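PDB 4FFU: oxidase from Sinorhizobium meliloti, which is of unproven function but belongs to the MaoC-like dehydratase family and is only tentatively assigned a monoamine oxidase activity. Local coordinates for residues T85-I90 with V157-D162; V102-G107 with I164-R169; R40-R45 with G93-L98; G77-A82 with P116-D121; T128-E133 with R143-C148. All blocks are in the same frame, centred on the assembly; numbering follows the deposited sequence.

Interaction 1 (T85-I90 with V157-D162)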
# COMPACT_ATOMS: atom_id res chain seq x y z
N THR I 85 -4.76 15.55 -8.31
CA THR I 85 -3.36 15.13 -8.22
C THR I 85 -3.18 13.65 -8.59
O THR I 85 -2.09 13.28 -8.99
CB THR I 85 -2.75 15.38 -6.81
OG1 THR I 85 -3.62 14.84 -5.81
CG2 THR I 85 -2.51 16.89 -6.55
N MSE I 86 -4.22 12.83 -8.45
CA MSE I 86 -4.15 11.40 -8.87
C MSE I 86 -4.16 11.28 -10.38
O MSE I 86 -3.38 10.53 -10.99
CB MSE I 86 -5.35 10.57 -8.36
CG MSE I 86 -5.04 9.09 -8.58
SE MSE I 86 -6.77 8.13 -8.67
CE MSE I 86 -7.78 8.98 -7.21
N ILE I 87 -5.05 12.03 -11.02
CA ILE I 87 -5.12 11.94 -12.50
C ILE I 87 -3.81 12.46 -13.09
O ILE I 87 -3.28 11.91 -14.04
CB ILE I 87 -6.38 12.64 -13.03
CG1 ILE I 87 -7.61 11.96 -12.37
CG2 ILE I 87 -6.50 12.52 -14.54
CD1 ILE I 87 -7.63 10.43 -12.46
N PHE I 88 -3.27 13.49 -12.47
CA PHE I 88 -1.97 14.02 -12.87
C PHE I 88 -0.84 13.00 -12.66
O PHE I 88 -0.10 12.73 -13.59
CB PHE I 88 -1.68 15.33 -12.15
CG PHE I 88 -0.40 16.00 -12.59
CD1 PHE I 88 -0.20 16.33 -13.93
CD2 PHE I 88 0.58 16.35 -11.65
CE1 PHE I 88 0.97 16.96 -14.36
CE2 PHE I 88 1.76 16.98 -12.08
CZ PHE I 88 1.96 17.28 -13.42
N SER I 89 -0.71 12.48 -11.43
CA SER I 89 0.37 11.55 -11.10
C SER I 89 0.32 10.26 -11.90
O SER I 89 1.35 9.78 -12.37
CB SER I 89 0.38 11.22 -9.60
OG SER I 89 0.54 12.41 -8.84
N ILE I 90 -0.87 9.69 -12.03
CA ILE I 90 -1.01 8.47 -12.83
C ILE I 90 -0.85 8.78 -14.30
O ILE I 90 -0.19 8.01 -15.04
CB ILE I 90 -2.32 7.70 -12.53
CG1 ILE I 90 -2.27 7.18 -11.08
CG2 ILE I 90 -2.51 6.50 -13.47
CD1 ILE I 90 -3.54 6.43 -10.69
N VAL I 157 -10.50 14.25 -23.53
CA VAL I 157 -9.40 14.76 -22.69
C VAL I 157 -9.93 14.99 -21.28
O VAL I 157 -10.92 15.71 -21.09
CB VAL I 157 -8.80 16.08 -23.23
CG1 VAL I 157 -7.68 16.58 -22.32
CG2 VAL I 157 -8.23 15.85 -24.62
N VAL I 158 -9.28 14.41 -20.27
CA VAL I 158 -9.69 14.66 -18.87
C VAL I 158 -8.69 15.57 -18.15
O VAL I 158 -9.05 16.25 -17.17
CB VAL I 158 -9.92 13.36 -18.08
CG1 VAL I 158 -10.98 12.52 -18.80
CG2 VAL I 158 -8.62 12.57 -17.93
N LEU I 159 -7.44 15.58 -18.64
CA LEU I 159 -6.39 16.44 -18.09
C LEU I 159 -5.37 16.78 -19.18
O LEU I 159 -5.06 15.96 -20.06
CB LEU I 159 -5.71 15.68 -16.91
CG LEU I 159 -4.63 16.43 -16.14
CD1 LEU I 159 -4.62 15.93 -14.68
CD2 LEU I 159 -3.25 16.26 -16.79
N ALA I 160 -4.83 17.99 -19.13
CA ALA I 160 -3.77 18.39 -20.05
C ALA I 160 -2.74 19.17 -19.28
O ALA I 160 -3.06 19.79 -18.28
CB ALA I 160 -4.35 19.25 -21.17
N ALA I 161 -1.49 19.11 -19.74
CA ALA I 161 -0.41 19.87 -19.12
C ALA I 161 0.75 19.93 -20.10
O ALA I 161 0.94 18.98 -20.86
CB ALA I 161 0.05 19.20 -17.84
N ASP I 162 1.53 21.00 -20.03
CA ASP I 162 2.75 21.13 -20.83
C ASP I 162 3.97 20.83 -19.98
O ASP I 162 4.29 21.58 -19.04
CB ASP I 162 2.87 22.55 -21.40
CG ASP I 162 1.78 22.86 -22.42
OD1 ASP I 162 1.22 21.91 -23.00
OD2 ASP I 162 1.48 24.06 -22.60

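Interaction 2 (V102-G107 with I164-R169)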
# COMPACT_ATOMS: atom_id res chain seq x y z
N VAL I 102 19.21 12.03 -20.64
CA VAL I 102 19.72 13.40 -20.83
C VAL I 102 18.67 14.53 -20.66
O VAL I 102 18.98 15.70 -20.88
CB VAL I 102 20.56 13.57 -22.11
CG1 VAL I 102 21.67 12.51 -22.16
CG2 VAL I 102 19.70 13.51 -23.38
N ALA I 103 17.45 14.17 -20.27
CA ALA I 103 16.38 15.16 -20.03
C ALA I 103 16.11 15.37 -18.54
O ALA I 103 15.93 14.38 -17.80
CB ALA I 103 15.10 14.75 -20.74
N PHE I 104 16.08 16.63 -18.10
CA PHE I 104 15.71 16.97 -16.72
C PHE I 104 14.30 17.57 -16.69
O PHE I 104 14.00 18.46 -17.48
CB PHE I 104 16.71 18.01 -16.19
CG PHE I 104 16.31 18.65 -14.88
CD1 PHE I 104 16.37 17.92 -13.68
CD2 PHE I 104 15.92 19.99 -14.83
CE1 PHE I 104 16.02 18.52 -12.47
CE2 PHE I 104 15.57 20.59 -13.62
CZ PHE I 104 15.62 19.85 -12.44
N SER I 105 13.46 17.09 -15.78
CA SER I 105 12.10 17.64 -15.59
C SER I 105 12.07 18.96 -14.79
O SER I 105 12.30 18.99 -13.57
CB SER I 105 11.18 16.58 -14.98
OG SER I 105 9.89 17.09 -14.70
N TYR I 106 11.81 20.05 -15.48
CA TYR I 106 11.93 21.39 -14.94
C TYR I 106 10.61 21.78 -14.25
O TYR I 106 10.62 22.43 -13.21
CB TYR I 106 12.27 22.35 -16.09
CG TYR I 106 12.29 23.80 -15.72
CD1 TYR I 106 13.43 24.39 -15.13
CD2 TYR I 106 11.19 24.60 -15.96
CE1 TYR I 106 13.44 25.74 -14.81
CE2 TYR I 106 11.19 25.94 -15.64
CZ TYR I 106 12.31 26.50 -15.07
OH TYR I 106 12.25 27.84 -14.77
N GLY I 107 9.50 21.36 -14.84
CA GLY I 107 8.17 21.66 -14.28
C GLY I 107 7.10 21.50 -15.34
O GLY I 107 7.35 20.89 -16.39
N ILE I 164 7.78 20.68 -19.23
CA ILE I 164 8.98 21.36 -19.65
C ILE I 164 10.21 20.54 -19.28
O ILE I 164 10.47 20.26 -18.10
CB ILE I 164 9.12 22.77 -19.00
CG1 ILE I 164 7.89 23.63 -19.30
CG2 ILE I 164 10.38 23.44 -19.51
CD1 ILE I 164 7.75 24.79 -18.34
N LEU I 165 10.97 20.18 -20.30
CA LEU I 165 12.20 19.43 -20.15
C LEU I 165 13.41 20.28 -20.49
O LEU I 165 13.37 21.06 -21.45
CB LEU I 165 12.18 18.22 -21.11
CG LEU I 165 11.08 17.19 -20.95
CD1 LEU I 165 11.25 16.12 -22.03
CD2 LEU I 165 11.16 16.60 -19.53
N ILE I 166 14.47 20.15 -19.70
CA ILE I 166 15.75 20.75 -20.06
C ILE I 166 16.61 19.60 -20.58
O ILE I 166 16.94 18.66 -19.82
CB ILE I 166 16.42 21.44 -18.85
CG1 ILE I 166 15.56 22.61 -18.36
CG2 ILE I 166 17.84 21.92 -19.19
CD1 ILE I 166 16.14 23.32 -17.15
N VAL I 167 16.94 19.65 -21.87
CA VAL I 167 17.56 18.52 -22.55
C VAL I 167 18.99 18.88 -22.99
O VAL I 167 19.20 19.90 -23.64
CB VAL I 167 16.74 18.06 -23.78
CG1 VAL I 167 17.33 16.78 -24.36
CG2 VAL I 167 15.27 17.85 -23.40
N GLU I 168 19.95 18.05 -22.59
CA GLU I 168 21.35 18.20 -23.02
C GLU I 168 21.48 18.22 -24.54
O GLU I 168 20.82 17.45 -25.24
CB GLU I 168 22.20 17.05 -22.48
CG GLU I 168 22.46 17.09 -20.98
CD GLU I 168 23.24 15.89 -20.49
OE1 GLU I 168 24.03 15.32 -21.29
OE2 GLU I 168 23.08 15.51 -19.31
N ARG I 169 22.35 19.10 -25.04
CA ARG I 169 22.67 19.12 -26.46
C ARG I 169 23.62 17.97 -26.76
O ARG I 169 24.39 17.55 -25.87
CB ARG I 169 23.31 20.44 -26.86
CG ARG I 169 22.35 21.62 -26.79
CD ARG I 169 23.00 22.88 -27.34
NE ARG I 169 22.10 24.01 -27.20
CZ ARG I 169 21.23 24.40 -28.12
NH1 ARG I 169 21.14 23.76 -29.28
NH2 ARG I 169 20.45 25.45 -27.89

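Interaction 3 (R40-R45 with G93-L98)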
# COMPACT_ATOMS: atom_id res chain seq x y z
N ARG I 40 3.44 10.01 -29.08
CA ARG I 40 3.35 8.64 -28.54
C ARG I 40 2.12 8.51 -27.64
O ARG I 40 1.66 9.50 -27.07
CB ARG I 40 4.61 8.26 -27.77
CG ARG I 40 5.00 9.24 -26.67
CD ARG I 40 6.01 8.65 -25.70
NE ARG I 40 6.59 9.71 -24.86
CZ ARG I 40 6.93 9.59 -23.58
NH1 ARG I 40 7.44 10.63 -22.94
NH2 ARG I 40 6.74 8.44 -22.94
N LEU I 41 1.56 7.31 -27.56
CA LEU I 41 0.38 7.08 -26.73
C LEU I 41 0.69 5.90 -25.82
O LEU I 41 1.18 4.86 -26.29
CB LEU I 41 -0.83 6.76 -27.61
CG LEU I 41 -2.22 6.51 -27.00
CD1 LEU I 41 -2.77 7.75 -26.28
CD2 LEU I 41 -3.18 6.03 -28.09
N THR I 42 0.44 6.05 -24.52
CA THR I 42 0.71 4.98 -23.57
C THR I 42 -0.35 3.88 -23.62
O THR I 42 -1.43 4.04 -24.22
CB THR I 42 0.75 5.49 -22.11
OG1 THR I 42 -0.58 5.89 -21.71
CG2 THR I 42 1.69 6.70 -22.01
N SER I 43 -0.04 2.78 -22.94
CA SER I 43 -1.07 1.77 -22.72
C SER I 43 -2.04 2.33 -21.68
O SER I 43 -1.80 3.38 -21.09
CB SER I 43 -0.45 0.44 -22.32
OG SER I 43 0.45 0.63 -21.27
N GLY I 44 -3.17 1.65 -21.50
CA GLY I 44 -4.26 2.15 -20.67
C GLY I 44 -4.26 1.57 -19.26
O GLY I 44 -3.65 0.54 -18.99
N ARG I 45 -4.92 2.28 -18.36
CA ARG I 45 -5.03 1.83 -16.97
C ARG I 45 -6.39 2.22 -16.45
O ARG I 45 -6.75 3.39 -16.48
CB ARG I 45 -3.90 2.42 -16.11
CG ARG I 45 -4.04 2.06 -14.63
CD ARG I 45 -2.79 2.48 -13.89
NE ARG I 45 -2.99 2.34 -12.46
CZ ARG I 45 -2.15 2.85 -11.56
NH1 ARG I 45 -1.05 3.48 -11.99
NH2 ARG I 45 -2.43 2.71 -10.27
N GLY I 93 2.71 9.10 -14.79
CA GLY I 93 3.33 7.81 -14.52
C GLY I 93 3.21 6.84 -15.68
O GLY I 93 4.14 6.09 -15.93
N LEU I 94 2.06 6.87 -16.38
CA LEU I 94 1.87 6.01 -17.55
C LEU I 94 2.95 6.23 -18.62
O LEU I 94 3.25 5.32 -19.39
CB LEU I 94 0.49 6.24 -18.18
CG LEU I 94 -0.66 5.62 -17.39
CD1 LEU I 94 -1.96 6.20 -17.93
CD2 LEU I 94 -0.64 4.11 -17.54
N THR I 95 3.51 7.44 -18.66
CA THR I 95 4.58 7.78 -19.65
C THR I 95 6.00 7.29 -19.24
O THR I 95 6.98 7.44 -20.01
CB THR I 95 4.66 9.30 -19.94
OG1 THR I 95 5.29 9.98 -18.84
CG2 THR I 95 3.28 9.89 -20.18
N ALA I 96 6.13 6.74 -18.03
CA ALA I 96 7.45 6.47 -17.46
C ALA I 96 7.93 5.09 -17.89
O ALA I 96 8.21 4.25 -17.05
CB ALA I 96 7.40 6.55 -15.95
N SER I 97 8.00 4.83 -19.19
CA SER I 97 8.41 3.51 -19.66
C SER I 97 9.78 3.64 -20.28
O SER I 97 10.69 2.86 -19.98
CB SER I 97 7.42 2.96 -20.68
OG SER I 97 7.22 3.91 -21.71
N LEU I 98 9.92 4.62 -21.17
CA LEU I 98 11.18 4.85 -21.84
C LEU I 98 11.87 5.96 -21.09
O LEU I 98 11.26 7.02 -20.81
CB LEU I 98 10.96 5.22 -23.32
CG LEU I 98 10.52 4.19 -24.37
CD1 LEU I 98 11.55 3.08 -24.58
CD2 LEU I 98 9.14 3.60 -24.09
O HOH W 1 2.14 2.83 -20.07

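Interaction 4 (G77-A82 with P116-D121)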
# COMPACT_ATOMS: atom_id res chain seq x y z
N GLY I 77 -23.42 15.05 -10.76
CA GLY I 77 -22.76 13.85 -11.22
C GLY I 77 -22.91 12.63 -10.34
O GLY I 77 -23.09 11.58 -10.89
N GLY I 78 -23.31 12.82 -9.09
CA GLY I 78 -23.83 11.71 -8.25
C GLY I 78 -22.86 10.62 -7.85
O GLY I 78 -23.26 9.60 -7.27
N GLN I 79 -21.57 10.82 -8.14
CA GLN I 79 -20.58 9.82 -7.78
C GLN I 79 -19.26 10.42 -7.34
O GLN I 79 -19.00 11.62 -7.52
CB GLN I 79 -20.36 8.82 -8.91
CG GLN I 79 -19.88 9.46 -10.19
CD GLN I 79 -19.73 8.42 -11.28
OE1 GLN I 79 -19.15 7.35 -11.06
NE2 GLN I 79 -20.22 8.74 -12.45
N ARG I 80 -18.45 9.59 -6.70
CA ARG I 80 -17.14 10.05 -6.23
C ARG I 80 -16.27 10.44 -7.42
O ARG I 80 -16.38 9.84 -8.49
CB ARG I 80 -16.44 8.95 -5.43
CG ARG I 80 -17.05 8.71 -4.04
CD ARG I 80 -16.51 7.40 -3.49
NE ARG I 80 -17.21 6.27 -4.09
CZ ARG I 80 -16.88 5.00 -3.92
NH1 ARG I 80 -15.78 4.68 -3.20
NH2 ARG I 80 -17.64 4.03 -4.47
N ILE I 81 -15.43 11.45 -7.23
CA ILE I 81 -14.54 11.91 -8.30
C ILE I 81 -13.08 11.80 -7.86
O ILE I 81 -12.76 12.02 -6.70
CB ILE I 81 -14.87 13.34 -8.80
CG1 ILE I 81 -14.61 14.38 -7.71
CG2 ILE I 81 -16.32 13.41 -9.31
CD1 ILE I 81 -14.74 15.85 -8.14
N ALA I 82 -12.22 11.44 -8.80
CA ALA I 82 -10.79 11.24 -8.50
C ALA I 82 -10.14 12.55 -8.14
O ALA I 82 -10.51 13.59 -8.67
CB ALA I 82 -10.09 10.63 -9.72
N PRO I 116 -14.03 15.43 -15.02
CA PRO I 116 -13.79 14.54 -13.88
C PRO I 116 -13.53 13.10 -14.32
O PRO I 116 -13.96 12.71 -15.42
CB PRO I 116 -15.12 14.60 -13.09
CG PRO I 116 -16.14 15.08 -14.09
CD PRO I 116 -15.41 15.96 -15.05
N VAL I 117 -12.81 12.35 -13.48
CA VAL I 117 -12.57 10.92 -13.70
C VAL I 117 -13.28 10.14 -12.58
O VAL I 117 -13.17 10.49 -11.39
CB VAL I 117 -11.05 10.60 -13.71
CG1 VAL I 117 -10.78 9.09 -13.81
CG2 VAL I 117 -10.38 11.35 -14.86
N HIS I 118 -13.99 9.09 -12.98
CA HIS I 118 -14.76 8.30 -12.05
C HIS I 118 -14.19 6.92 -11.93
O HIS I 118 -13.44 6.49 -12.79
CB HIS I 118 -16.20 8.18 -12.57
CG HIS I 118 -16.85 9.51 -12.78
ND1 HIS I 118 -17.34 9.92 -14.00
CD2 HIS I 118 -17.04 10.54 -11.92
CE1 HIS I 118 -17.82 11.15 -13.88
NE2 HIS I 118 -17.67 11.54 -12.63
N ILE I 119 -14.57 6.24 -10.86
CA ILE I 119 -14.20 4.83 -10.67
C ILE I 119 -14.66 4.04 -11.89
O ILE I 119 -15.82 4.17 -12.32
CB ILE I 119 -14.83 4.26 -9.38
CG1 ILE I 119 -14.17 4.92 -8.14
CG2 ILE I 119 -14.73 2.73 -9.35
CD1 ILE I 119 -14.92 4.66 -6.83
N GLY I 120 -13.74 3.27 -12.48
CA GLY I 120 -14.09 2.44 -13.65
C GLY I 120 -13.69 3.03 -14.98
O GLY I 120 -13.70 2.35 -15.99
N ASP I 121 -13.37 4.32 -15.00
CA ASP I 121 -12.83 4.98 -16.19
C ASP I 121 -11.45 4.42 -16.48
O ASP I 121 -10.69 4.06 -15.56
CB ASP I 121 -12.74 6.51 -15.99
CG ASP I 121 -14.12 7.22 -16.04
OD1 ASP I 121 -15.14 6.57 -16.35
OD2 ASP I 121 -14.17 8.44 -15.74
O HOH W 2 -16.71 7.22 -9.14
O HOH W 3 -18.30 4.83 -11.51
O HOH W 4 -11.45 13.90 -11.36

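Interaction 5 (T128-E133 with R143-C148)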
# COMPACT_ATOMS: atom_id res chain seq x y z
N THR I 128 2.95 14.66 -26.97
CA THR I 128 3.30 15.25 -28.26
C THR I 128 4.45 16.23 -28.04
O THR I 128 4.39 17.06 -27.13
CB THR I 128 2.11 16.02 -28.88
OG1 THR I 128 0.98 15.15 -29.01
CG2 THR I 128 2.47 16.57 -30.31
N ILE I 129 5.50 16.15 -28.87
CA ILE I 129 6.58 17.13 -28.79
C ILE I 129 6.03 18.42 -29.39
O ILE I 129 5.65 18.46 -30.57
CB ILE I 129 7.89 16.69 -29.50
CG1 ILE I 129 8.36 15.30 -29.04
CG2 ILE I 129 8.98 17.74 -29.33
CD1 ILE I 129 8.54 15.12 -27.55
N ALA I 130 5.96 19.47 -28.57
CA ALA I 130 5.24 20.67 -28.96
C ALA I 130 6.15 21.80 -29.39
O ALA I 130 5.84 22.49 -30.37
CB ALA I 130 4.33 21.16 -27.85
N ALA I 131 7.22 22.04 -28.64
CA ALA I 131 8.10 23.21 -28.88
C ALA I 131 9.53 22.95 -28.42
O ALA I 131 9.76 22.15 -27.50
CB ALA I 131 7.55 24.46 -28.20
N LYS I 132 10.47 23.64 -29.06
CA LYS I 132 11.89 23.50 -28.76
C LYS I 132 12.51 24.88 -28.78
O LYS I 132 12.35 25.62 -29.77
CB LYS I 132 12.58 22.61 -29.80
CG LYS I 132 12.12 21.15 -29.79
CD LYS I 132 12.71 20.37 -30.96
CE LYS I 132 14.20 20.17 -30.75
NZ LYS I 132 14.87 19.62 -31.96
N GLU I 133 13.17 25.28 -27.70
CA GLU I 133 13.95 26.53 -27.74
C GLU I 133 15.32 26.42 -27.06
O GLU I 133 15.57 25.47 -26.29
CB GLU I 133 13.16 27.69 -27.13
CG GLU I 133 12.84 27.53 -25.64
CD GLU I 133 12.09 28.75 -25.09
OE1 GLU I 133 11.15 28.56 -24.29
OE2 GLU I 133 12.44 29.88 -25.46
N ARG I 143 15.48 23.68 -24.29
CA ARG I 143 14.18 23.45 -23.66
C ARG I 143 13.23 22.74 -24.63
O ARG I 143 13.06 23.18 -25.79
CB ARG I 143 13.58 24.79 -23.19
CG ARG I 143 12.20 24.71 -22.54
CD ARG I 143 11.64 26.09 -22.22
NE ARG I 143 10.27 26.27 -22.71
CZ ARG I 143 9.27 26.73 -21.96
NH1 ARG I 143 9.49 27.09 -20.70
NH2 ARG I 143 8.05 26.86 -22.47
N VAL I 144 12.62 21.64 -24.18
CA VAL I 144 11.62 20.94 -25.00
C VAL I 144 10.30 20.89 -24.21
O VAL I 144 10.29 20.51 -23.05
CB VAL I 144 12.07 19.50 -25.33
CG1 VAL I 144 11.02 18.77 -26.16
CG2 VAL I 144 13.41 19.50 -26.06
N VAL I 145 9.21 21.31 -24.85
CA VAL I 145 7.89 21.18 -24.23
C VAL I 145 7.19 19.93 -24.78
O VAL I 145 6.99 19.80 -26.00
CB VAL I 145 7.01 22.40 -24.49
CG1 VAL I 145 5.59 22.17 -23.94
CG2 VAL I 145 7.66 23.66 -23.90
N GLU I 146 6.83 19.02 -23.88
CA GLU I 146 5.98 17.87 -24.22
C GLU I 146 4.55 18.12 -23.72
O GLU I 146 4.30 18.18 -22.51
CB GLU I 146 6.53 16.60 -23.57
CG GLU I 146 7.91 16.20 -24.07
CD GLU I 146 8.27 14.78 -23.69
OE1 GLU I 146 7.96 14.34 -22.56
OE2 GLU I 146 8.89 14.11 -24.54
N ARG I 147 3.62 18.22 -24.65
CA ARG I 147 2.22 18.37 -24.32
C ARG I 147 1.69 17.01 -23.88
O ARG I 147 1.81 16.04 -24.65
CB ARG I 147 1.44 18.88 -25.53
CG ARG I 147 -0.06 18.96 -25.28
CD ARG I 147 -0.50 20.40 -25.15
NE ARG I 147 -1.96 20.55 -25.01
CZ ARG I 147 -2.55 21.11 -23.95
NH1 ARG I 147 -1.82 21.58 -22.94
NH2 ARG I 147 -3.88 21.22 -23.93
N CYS I 148 1.12 16.92 -22.68
CA CYS I 148 0.58 15.66 -22.18
C CYS I 148 -0.93 15.78 -22.13
O CYS I 148 -1.45 16.72 -21.54
CB CYS I 148 1.13 15.33 -20.78
SG CYS I 148 2.93 15.10 -20.79
O HOH W 5 -0.42 15.37 -26.68

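Interaction 1 (T85-I90 with V157-D162)
The CD1 methyl of Leu159 is pushed against the flank of helix 85-90 at Phe88, 3.6 Å from Phe88 N and 3.9 Å from Phe88 CB. Its sister methyl, Leu159 CD2, comes to the edge of the Phe88 ring, near the ring plane, 4.2 Å from Phe88 CD1. Ile87 completes this first shell with its short branch: CG2 lies 3.9 Å from Leu159 CD1 and 4.0 Å from Val158 CG2. The Ile87 and Leu159 side chains run antiparallel. Further along the strand the Phe88 ring reaches Ala161, whose CB is 4.2 Å from Phe88 CE1, a small side chain beside so broad a ring. With CG anti to the backbone N (chi1 -175°), Phe88 carries that ring towards Ala161 and Leu159 CD2.

A classic beta bulge, in which Val158 and Leu159 both face Val150, explains why two successive strand residues turn their side chains to the helix. Beyond them, Tyr108 meets the Phe88 ring edge-to-face, and Leu111 and Phe113 pack on Leu159. The axes, 9.1 Å apart at their closest, run at 67° to each other, the oblique seat of a hot-dog helix on its antiparallel sheet. Since the five touching side chains are all buried hydrocarbon, the attraction rests on shape fit and the exclusion of water, not on directional bonds.

Interaction 2 (V102-G107 with I164-R169)
Phe104 and Ile166 exchange the two shortest polar bonds between the strands: Phe104 N gives to Ile166 O at 2.8 Å with a nearly straight 173° at the hydrogen, and Ile166 N answers to Phe104 O, also at 2.8 Å. They form an antiparallel hydrogen-bonded pair, flanked by the non-hydrogen-bonded pairs Ala103 with Val167 and Ser105 with Leu165. A classic bulge then breaks the register, as Tyr106 and Gly107 both face Ile164. Tyr106 N bonds to Ile164 O at 3.0 Å, and Ile164 N to Gly107 O at 2.9 Å. The near-helical backbone of Tyr106 makes the extra step, and the unusual phi of its neighbour (160°) suits a glycine.

On the face of Phe104 and Ile166, the CD1 methyl of Ile166 serves two rings. It sits 3.5 Å from Tyr106 CD1, and at the edge of the Phe104 ring, near its plane. Tyr106, with CG anti to the backbone N (chi1 174°), puts its ring beside both Ile166 and Ile164. Ile164 and Tyr106 run abreast, Ile164 CG2 being 3.8 Å from Tyr106 CD2. The other face is aliphatic where Ala103 CB meets Val167 CG2 at 4.1 Å, beta-branched valine being at ease in an extended strand, while Ser105 OG turns to His163. At the loop end, Glu168 lays its aliphatic stem across Val102.

Within the sheet, strand 164-168 is paired along its other side with strand 141-151, and at Gly107 an antiparallel ladder carries the sheet on into the second subunit.

Interaction 3 (R40-R45 with G93-L98)
One direct hydrogen bond joins Arg40 to Thr95. Arg40 NH2 reaches Thr95 O at 3.1 Å, with 155° at the hydrogen; the donor lies in the carbonyl plane, on a lone pair, and the oxygen is only 5° out of the guanidinium plane. The Arg40 chain, extended from CG to NE, has the length needed to span the gap, and it crosses Thr95 at about a right angle. A water donates to Leu94 O at 2.8 Å; its further link to Ser43 OG is doubtful, since Ser43 has two conformers.

The receiving backbone is a type I beta turn, closed by Ala96 N to Gly93 O at 3.0 Å, and followed by an inverse gamma turn centred on Ala96. It ends helix 84-93, which packs on the sheet of the hot-dog fold, and here the departing chain passes the outer strand 39-46.

Van der Waals contacts centre on Thr42. Its CG2 methyl rests 3.3 Å from Leu94 O and 4.0 Å from Thr95 CG2, while OG1, placed between the backbone N and carbonyl carbon (chi1 69°), lies beside Leu94 CB. That hydroxyl donates to Ser43 O at 2.9 Å and is also bonded to Thr125 N of the adjoining strand. With an alanine here, Thr125 N would probably be left without its hydroxyl partner, and a gap would be likely to open beside Leu94 O and the Thr95 methyl. Leu94 CD2 touches Arg45 CB at 3.9 Å; the charged end of Arg45 goes elsewhere, to Asp51 and to His58 O of the second subunit.

Interaction 4 (G77-A82 with P116-D121)
Ala82 N donates to Val117 O at 2.9 Å, nearly along the C=O axis, where two loops meet with their directions 101° apart. The 116-121 loop ends in a type II beta turn from His118 to Asp121, with Gly120 at a positive phi that calls for glycine. Asp121 OD2 accepts a hydrogen bond from His118 N at 2.8 Å, from above the carboxylate plane.

The main side-chain contact is a stack: the Gln79 amide lies on one face of the His118 ring, the planes 3° apart and NE2 3.4 Å above the ring, over its centre. Gln79 CG lies between the backbone N and carbonyl carbon (chi1 60°), and the extended chain carries the amide there. Arg80 O and Ile81 CG2 are at the ring's edge, CG2 3.9 Å from His118 CD2. A leucine here would probably cost the Gln79 amide its flat stacking partner, leaving its orientation to the waters at OE1.

Arg80 suits a two-sided role: its guanidinium salt-bridges Glu49, while Ile119 CD1 sits over the centre of one face, 3.5 Å from Arg80 CZ. A water donates to Gln79 OE1 and Arg80 O and accepts from Ile119 N at 2.9 Å.

Interaction 5 (T128-E133 with R143-C148)
Over one face of the Arg143 guanidinium stands Glu133 OE1, 2.9 Å from Arg143 NE in one of the two conformers of Arg143, so the bridge may be only part-time. In that conformer the carboxylate and guanidinium planes are 88° apart and no N-H points at the oxygen, which makes this salt bridge purely one of charge. The two side chains run side by side, Glu133 CG packing on Arg143 CB at 3.7 Å. On the opposite face of the sheet the carboxylate of Glu146 has Ile129 CD1 beside it, 3.2 Å from Glu146 OE2. With CG1 anti to the carbonyl carbon (chi1 -52°) and a bend at chi2 (-55°), Ile129 CD1 is brought to Glu146. Ile129 CG2 meets Val144 CG1 at 3.9 Å, two branched residues that suit the buried side of a strand.

The backbones tie these groups together. At the pair Glu133 and Arg143, the bond from Arg143 N to Glu133 O is 2.7 Å. Further on, Ala130 and Ala131 both face Val145 in a classic beta bulge: Val145 O takes Ala130 N at 2.8 Å and, weakly, Ala131 N at 3.5 Å. A water joins Thr128 OG1 to Arg147 O at the other end.

Outside partners take the long cationic side chains: Lys132 NZ bonds to Tyr34 O and makes a cation-pi contact with Tyr31, and Arg147 salt-bridges Asp162. By their backbone ladder and its bulge, strands 122-134 and 141-151 form an antiparallel beta hairpin, two adjacent inner strands of the hot-dog sheet.

Interactions 2 and 5, with centres 10 Å apart, are two seams of one sheet, separated by the seam of strands 141-151 and 157-168, across which Leu165 N lies 2.8 Å from Val144 O, a probable hydrogen bond. Interaction 1 seats the helix on that sheet and meets interaction 5 through the salt bridge of Asp162 OD1 with Arg147 NH1, 3.1 Å long. It also touches interaction 4, where Ile87 CD1 packs 3.6 Å from Val117 CB. Interaction 3 touches interaction 1 where Ile90 CG2 is 3.7 Å from Arg45 NH1. Interactions 2 and 4 have centres about 34 Å apart. Interactions 1, 2 and 3 also meet the second subunit.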